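Local coordinates for protein serine-pyruvate aminotransferase (AgxT) (PDB 3ZRP) that uses pyridoxal 5'-phosphate to move amino groups between amino acids and oxo acids, with serine-pyruvate and probably alanine-glyoxylate transaminase activity, at residues Arg279-Glu283 and Tyr297-Thr302; Ile305-Ala309 and Leu360-Pro366. One frame throughout, in Å; residues are numbered along the deposited sequence.

Contact 1 of 2, residues Arg279-Glu283 and Tyr297-Thr302; sequences RAGLE and YSNTVT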
loop_
_atom_site.group_PDB
_atom_site.type_symbol
_atom_site.label_atom_id
_atom_site.label_comp_id
_atom_site.label_asym_id
_atom_site.label_seq_id
_atom_site.Cartn_x
_atom_site.Cartn_y
_atom_site.Cartn_z
ATOM N N ARG A 279 5.163 -8.431 32.741
ATOM C CA ARG A 279 4.892 -7.375 33.731
ATOM C C ARG A 279 5.353 -7.788 35.136
ATOM O O ARG A 279 5.982 -6.987 35.838
ATOM C CB ARG A 279 3.406 -6.998 33.738
ATOM C CG ARG A 279 3.023 -6.112 32.541
ATOM C CD ARG A 279 1.705 -5.390 32.768
ATOM N NE ARG A 279 0.617 -6.351 32.868
ATOM C CZ ARG A 279 -0.110 -6.776 31.851
ATOM N NH1 ARG A 279 0.109 -6.293 30.608
ATOM N NH2 ARG A 279 -1.068 -7.670 32.091
ATOM N N ALA A 280 5.047 -9.032 35.508
ATOM C CA ALA A 280 5.505 -9.629 36.771
ATOM C C ALA A 280 7.010 -9.525 36.894
ATOM O O ALA A 280 7.535 -9.129 37.950
ATOM C CB ALA A 280 5.052 -11.086 36.873
ATOM N N GLY A 281 7.710 -9.847 35.805
ATOM C CA GLY A 281 9.155 -9.738 35.771
ATOM C C GLY A 281 9.671 -8.321 35.913
ATOM O O GLY A 281 10.698 -8.094 36.555
ATOM N N LEU A 282 8.978 -7.358 35.296
ATOM C CA LEU A 282 9.391 -5.951 35.381
ATOM C C LEU A 282 9.224 -5.396 36.798
ATOM O O LEU A 282 10.073 -4.649 37.294
ATOM C CB LEU A 282 8.570 -5.087 34.403
ATOM C CG LEU A 282 8.870 -5.344 32.920
ATOM C CD1 LEU A 282 7.834 -4.651 32.039
ATOM C CD2 LEU A 282 10.278 -4.882 32.577
ATOM N N GLU A 283 8.100 -5.745 37.407
ATOM C CA GLU A 283 7.794 -5.346 38.773
ATOM C C GLU A 283 8.836 -5.933 39.738
ATOM O O GLU A 283 9.431 -5.210 40.549
ATOM C CB GLU A 283 6.382 -5.815 39.145
ATOM C CG GLU A 283 5.354 -4.691 39.368
ATOM C CD GLU A 283 4.618 -4.228 38.106
ATOM O OE1 GLU A 283 4.332 -5.049 37.204
ATOM O OE2 GLU A 283 4.308 -3.020 38.029
ATOM N N TYR A 297 -3.378 -1.922 31.444
ATOM C CA TYR A 297 -2.142 -2.563 30.953
ATOM C C TYR A 297 -2.448 -3.411 29.711
ATOM O O TYR A 297 -3.125 -4.445 29.800
ATOM C CB TYR A 297 -1.511 -3.449 32.050
ATOM C CG TYR A 297 -0.871 -2.731 33.234
ATOM C CD1 TYR A 297 -0.462 -1.406 33.148
ATOM C CD2 TYR A 297 -0.619 -3.421 34.438
ATOM C CE1 TYR A 297 0.147 -0.760 34.240
ATOM C CE2 TYR A 297 -0.016 -2.792 35.533
ATOM C CZ TYR A 297 0.373 -1.471 35.429
ATOM O OH TYR A 297 0.983 -0.845 36.501
ATOM N N SER A 298 -2.016 -2.953 28.538
ATOM C CA SER A 298 -2.293 -3.695 27.305
ATOM C C SER A 298 -1.496 -4.980 27.274
ATOM O O SER A 298 -0.411 -5.073 27.847
ATOM C CB SER A 298 -1.994 -2.885 26.020
ATOM O OG SER A 298 -0.594 -2.880 25.725
ATOM N N ASN A 299 -2.061 -5.951 26.585
ATOM C CA ASN A 299 -1.427 -7.240 26.391
ATOM C C ASN A 299 -0.559 -7.327 25.119
ATOM O O ASN A 299 -0.072 -8.415 24.760
ATOM C CB ASN A 299 -2.500 -8.338 26.495
ATOM C CG ASN A 299 -3.140 -8.374 27.894
ATOM O OD1 ASN A 299 -2.504 -7.983 28.890
ATOM N ND2 ASN A 299 -4.387 -8.810 27.966
ATOM N N THR A 300 -0.318 -6.177 24.480
ATOM C CA THR A 300 0.535 -6.130 23.285
ATOM C C THR A 300 1.755 -5.263 23.440
ATOM O O THR A 300 2.759 -5.515 22.781
ATOM C CB THR A 300 -0.241 -5.663 22.010
ATOM O OG1 THR A 300 -0.780 -4.345 22.238
ATOM C CG2 THR A 300 -1.370 -6.631 21.724
ATOM N N VAL A 301 1.674 -4.231 24.277
ATOM C CA VAL A 301 2.762 -3.253 24.452
ATOM C C VAL A 301 2.880 -2.849 25.932
ATOM O O VAL A 301 1.875 -2.551 26.580
ATOM C CB VAL A 301 2.507 -1.940 23.653
ATOM C CG1 VAL A 301 3.654 -0.933 23.876
ATOM C CG2 VAL A 301 2.335 -2.218 22.160
ATOM N N THR A 302 4.103 -2.805 26.444
ATOM C CA THR A 302 4.366 -2.334 27.797
ATOM C C THR A 302 5.497 -1.326 27.732
ATOM O O THR A 302 6.537 -1.607 27.160
ATOM C CB THR A 302 4.789 -3.522 28.732
ATOM O OG1 THR A 302 3.765 -4.527 28.707
ATOM C CG2 THR A 302 4.970 -3.033 30.172
HETATM O O HOH W 1 1.288 -4.061 29.555
HETATM O O HOH W 2 1.685 -2.868 38.275
#
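In the smaller, C-terminal domain of this fold-type-I aminotransferase, R279 and L282 on helix 264-284 meet Y297, N299 and T302 where the chain enters strand 301-305. R279 has the largest share of the contact. Its CD passes Y297 CD2 at 3.5 Å, and the bend at chi3 (-64°) then carries NE and the guanidinium on past the tyrosine, so that Y297 CB lies over one face, toward its rim. The guanidinium and tyrosine ring planes are inclined by 31°. The amide of N299 comes in at the guanidinium edge, nearly coplanar with it, placing OD1 in its plane at 3.5 Å from NH2 of R279.

A water gathers the polar ends. It accepts from R279 NH1 at 2.7 Å, donates to S298 O at 2.6 Å and is hydrogen-bonded to T302 OG1 at 2.7 Å. Because T302 OG1 also pairs with H340 NE2, this hydroxyl has two partners and links the arginine, through the water, to the residue just after strand 335-339. Beside the water site, the leucine and threonine reach toward each other tip to tip, L282 CD1 standing 3.8 Å from T302 CG2; L282 also rests on I338.

The turn itself is braced from within: S298 OG donates to V301 O at 2.6 Å, in the carbonyl plane and on a lone pair. Further out, T300 OG1 bonds to the backbone of S166, a residue that binds pyridoxal 5'-phosphate, and N299 N bonds to E171. The contact thus ties a helix to the edge strand of the three-stranded antiparallel sheet it packs against, in the alpha/beta small domain of class-V aminotransferases.

Contact 2 of 2, residues Ile305-Ala309 and Leu360-Pro366; sequences ILKVA and LRKLGEP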
loop_
_atom_site.group_PDB
_atom_site.type_symbol
_atom_site.label_atom_id
_atom_site.label_comp_id
_atom_site.label_asym_id
_atom_site.label_seq_id
_atom_site.Cartn_x
_atom_site.Cartn_y
_atom_site.Cartn_z
ATOM N N ILE A 305 9.715 2.459 32.190
ATOM C CA ILE A 305 10.379 3.685 32.618
ATOM C C ILE A 305 11.809 3.390 33.115
ATOM O O ILE A 305 12.022 2.447 33.887
ATOM C CB ILE A 305 9.557 4.438 33.703
ATOM C CG1 ILE A 305 8.228 4.944 33.109
ATOM C CG2 ILE A 305 10.350 5.629 34.258
ATOM C CD1 ILE A 305 7.120 5.141 34.128
ATOM N N LEU A 306 12.756 4.186 32.628
ATOM C CA LEU A 306 14.154 4.163 33.068
ATOM C C LEU A 306 14.497 5.408 33.884
ATOM O O LEU A 306 14.400 6.536 33.389
ATOM C CB LEU A 306 15.102 4.058 31.869
ATOM C CG LEU A 306 15.073 2.729 31.107
ATOM C CD1 LEU A 306 15.898 2.819 29.835
ATOM C CD2 LEU A 306 15.542 1.577 31.991
ATOM N N LYS A 307 14.921 5.189 35.128
ATOM C CA LYS A 307 15.229 6.272 36.065
ATOM C C LYS A 307 16.644 6.824 35.893
ATOM O O LYS A 307 16.896 7.992 36.182
ATOM C CB LYS A 307 15.014 5.790 37.507
ATOM C CG LYS A 307 13.579 5.346 37.811
ATOM C CD LYS A 307 12.707 6.537 38.193
ATOM C CE LYS A 307 11.260 6.374 37.731
ATOM N NZ LYS A 307 10.622 5.085 38.122
ATOM N N VAL A 308 17.565 5.986 35.427
ATOM C CA VAL A 308 18.963 6.382 35.286
ATOM C C VAL A 308 19.499 6.167 33.876
ATOM O O VAL A 308 20.015 7.101 33.256
ATOM C CB VAL A 308 19.867 5.645 36.347
ATOM C CG1 VAL A 308 21.333 5.956 36.116
ATOM C CG2 VAL A 308 19.463 6.037 37.764
ATOM N N ALA A 309 19.400 4.930 33.379
ATOM C CA ALA A 309 19.966 4.550 32.079
ATOM C C ALA A 309 19.310 5.277 30.896
ATOM O O ALA A 309 18.128 5.643 30.956
ATOM C CB ALA A 309 19.864 3.043 31.889
ATOM N N LEU A 360 20.456 -3.697 31.783
ATOM C CA LEU A 360 20.319 -2.627 32.781
ATOM C C LEU A 360 21.441 -2.668 33.833
ATOM O O LEU A 360 21.859 -1.622 34.342
ATOM C CB LEU A 360 18.935 -2.660 33.437
ATOM C CG LEU A 360 17.740 -2.383 32.521
ATOM C CD1 LEU A 360 16.440 -2.240 33.315
ATOM C CD2 LEU A 360 17.979 -1.161 31.666
ATOM N N ARG A 361 21.906 -3.882 34.140
ATOM C CA ARG A 361 23.047 -4.107 35.029
ATOM C C ARG A 361 24.283 -3.361 34.523
ATOM O O ARG A 361 24.925 -2.625 35.279
ATOM C CB ARG A 361 23.324 -5.610 35.116
ATOM C CG ARG A 361 24.360 -6.062 36.156
ATOM C CD ARG A 361 23.919 -7.371 36.820
ATOM N NE ARG A 361 25.004 -8.344 37.002
ATOM C CZ ARG A 361 25.180 -9.088 38.092
ATOM N NH1 ARG A 361 24.365 -8.972 39.139
ATOM N NH2 ARG A 361 26.190 -9.946 38.142
ATOM N N LYS A 362 24.599 -3.546 33.240
ATOM C CA LYS A 362 25.779 -2.933 32.632
ATOM C C LYS A 362 25.645 -1.420 32.462
ATOM O O LYS A 362 26.634 -0.726 32.206
ATOM C CB LYS A 362 26.125 -3.605 31.293
ATOM C CG LYS A 362 25.178 -3.328 30.131
ATOM C CD LYS A 362 25.443 -4.273 28.967
ATOM C CE LYS A 362 24.678 -3.852 27.720
ATOM N NZ LYS A 362 24.664 -4.929 26.689
ATOM N N LEU A 363 24.425 -0.908 32.608
ATOM C CA LEU A 363 24.171 0.519 32.384
ATOM C C LEU A 363 23.794 1.310 33.650
ATOM O O LEU A 363 23.530 2.513 33.580
ATOM C CB LEU A 363 23.131 0.713 31.272
ATOM C CG LEU A 363 23.564 0.330 29.853
ATOM C CD1 LEU A 363 22.353 0.010 28.980
ATOM C CD2 LEU A 363 24.406 1.429 29.207
ATOM N N GLY A 364 23.752 0.622 34.793
ATOM C CA GLY A 364 23.597 1.274 36.090
ATOM C C GLY A 364 22.199 1.711 36.457
ATOM O O GLY A 364 22.024 2.646 37.239
ATOM N N GLU A 365 21.195 1.036 35.901
ATOM C CA GLU A 365 19.810 1.273 36.299
ATOM C C GLU A 365 19.523 0.520 37.602
ATOM O O GLU A 365 19.782 -0.686 37.692
ATOM C CB GLU A 365 18.837 0.855 35.183
ATOM C CG GLU A 365 17.338 1.067 35.498
ATOM C CD GLU A 365 16.922 2.540 35.496
ATOM O OE1 GLU A 365 17.656 3.381 34.938
ATOM O OE2 GLU A 365 15.855 2.854 36.056
ATOM N N PRO A 366 19.000 1.227 38.623
ATOM C CA PRO A 366 18.677 0.575 39.896
ATOM C C PRO A 366 17.624 -0.525 39.734
ATOM O O PRO A 366 16.437 -0.235 39.537
ATOM C CB PRO A 366 18.139 1.722 40.774
ATOM C CG PRO A 366 18.002 2.913 39.875
ATOM C CD PRO A 366 18.856 2.690 38.687
#
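E365 pushes its carboxylate into the concave side of the bend at K307-A309, where three successive backbone N-H groups converge on it. OE2 takes the backbone N of K307 at 2.7 Å on the syn side, though 20° out of the carboxylate plane. OE1 is shared: V308 N meets it at 2.7 Å, also syn and somewhat out of plane, and A309 N at 2.8 Å, nearly in line with the C-O bond. With CG anti to the backbone N (chi1 -180°) and a turn at chi2 (72°), the side chain first runs out from its own backbone and then swings its oxygens into the bend. With an alanine here, the three amides would probably lose their common acceptor, opening a gap inside the bend and freeing the loop to shift.

Helix 346-363 ends in a Schellman motif, with G364 at positive phi and E365 N bonded back to L360 O, and this turn probably brings the glutamate round to the loop that joins strand 301-305 to helix 311-319. Around the buried carboxylate, small apolar bumps fit together. L306 CD2 fills the corner formed by the glutamate and L360, 3.9 Å from E365 CD and 3.7 Å from L360 CD2, and V314 of helix 311-319 touches both leucines. A309 CB faces L363 CB at 4.1 Å, and its methyl also abuts E365 CB. On the exposed side V308 rests its two methyls along one flank of the chain after the helix, CG1 lying 3.6 Å from G364 O and CG2 lodging against the proline ring, 3.5 Å from P366 CD. K307 lays its CB beside OE2 of the glutamate, but its chain then bends away, and NZ forms a salt bridge with E288, which binds calcium in a crystal structure of this protein, though no calcium is bound to it here.

How the contacts relate
The contacts draw on the two ends of strand 301-305 in the C-terminal domain: contact 1 on the chain entering it, contact 2 on the loop leaving it, with centres about 18 Å apart. Contact 1 lies nearer the middle of the subunit, about 16 Å from its centre against about 30 Å for contact 2, and adjoins residues of the cofactor pocket. Each is partly buried. Their chemistry differs: in 279-283/297-302 a cationic side chain is matched to its neighbours largely through an ordered water, whereas in 305-309/360-366 an anionic one bonds directly to backbone amides, joining a peripheral loop to the end of another helix.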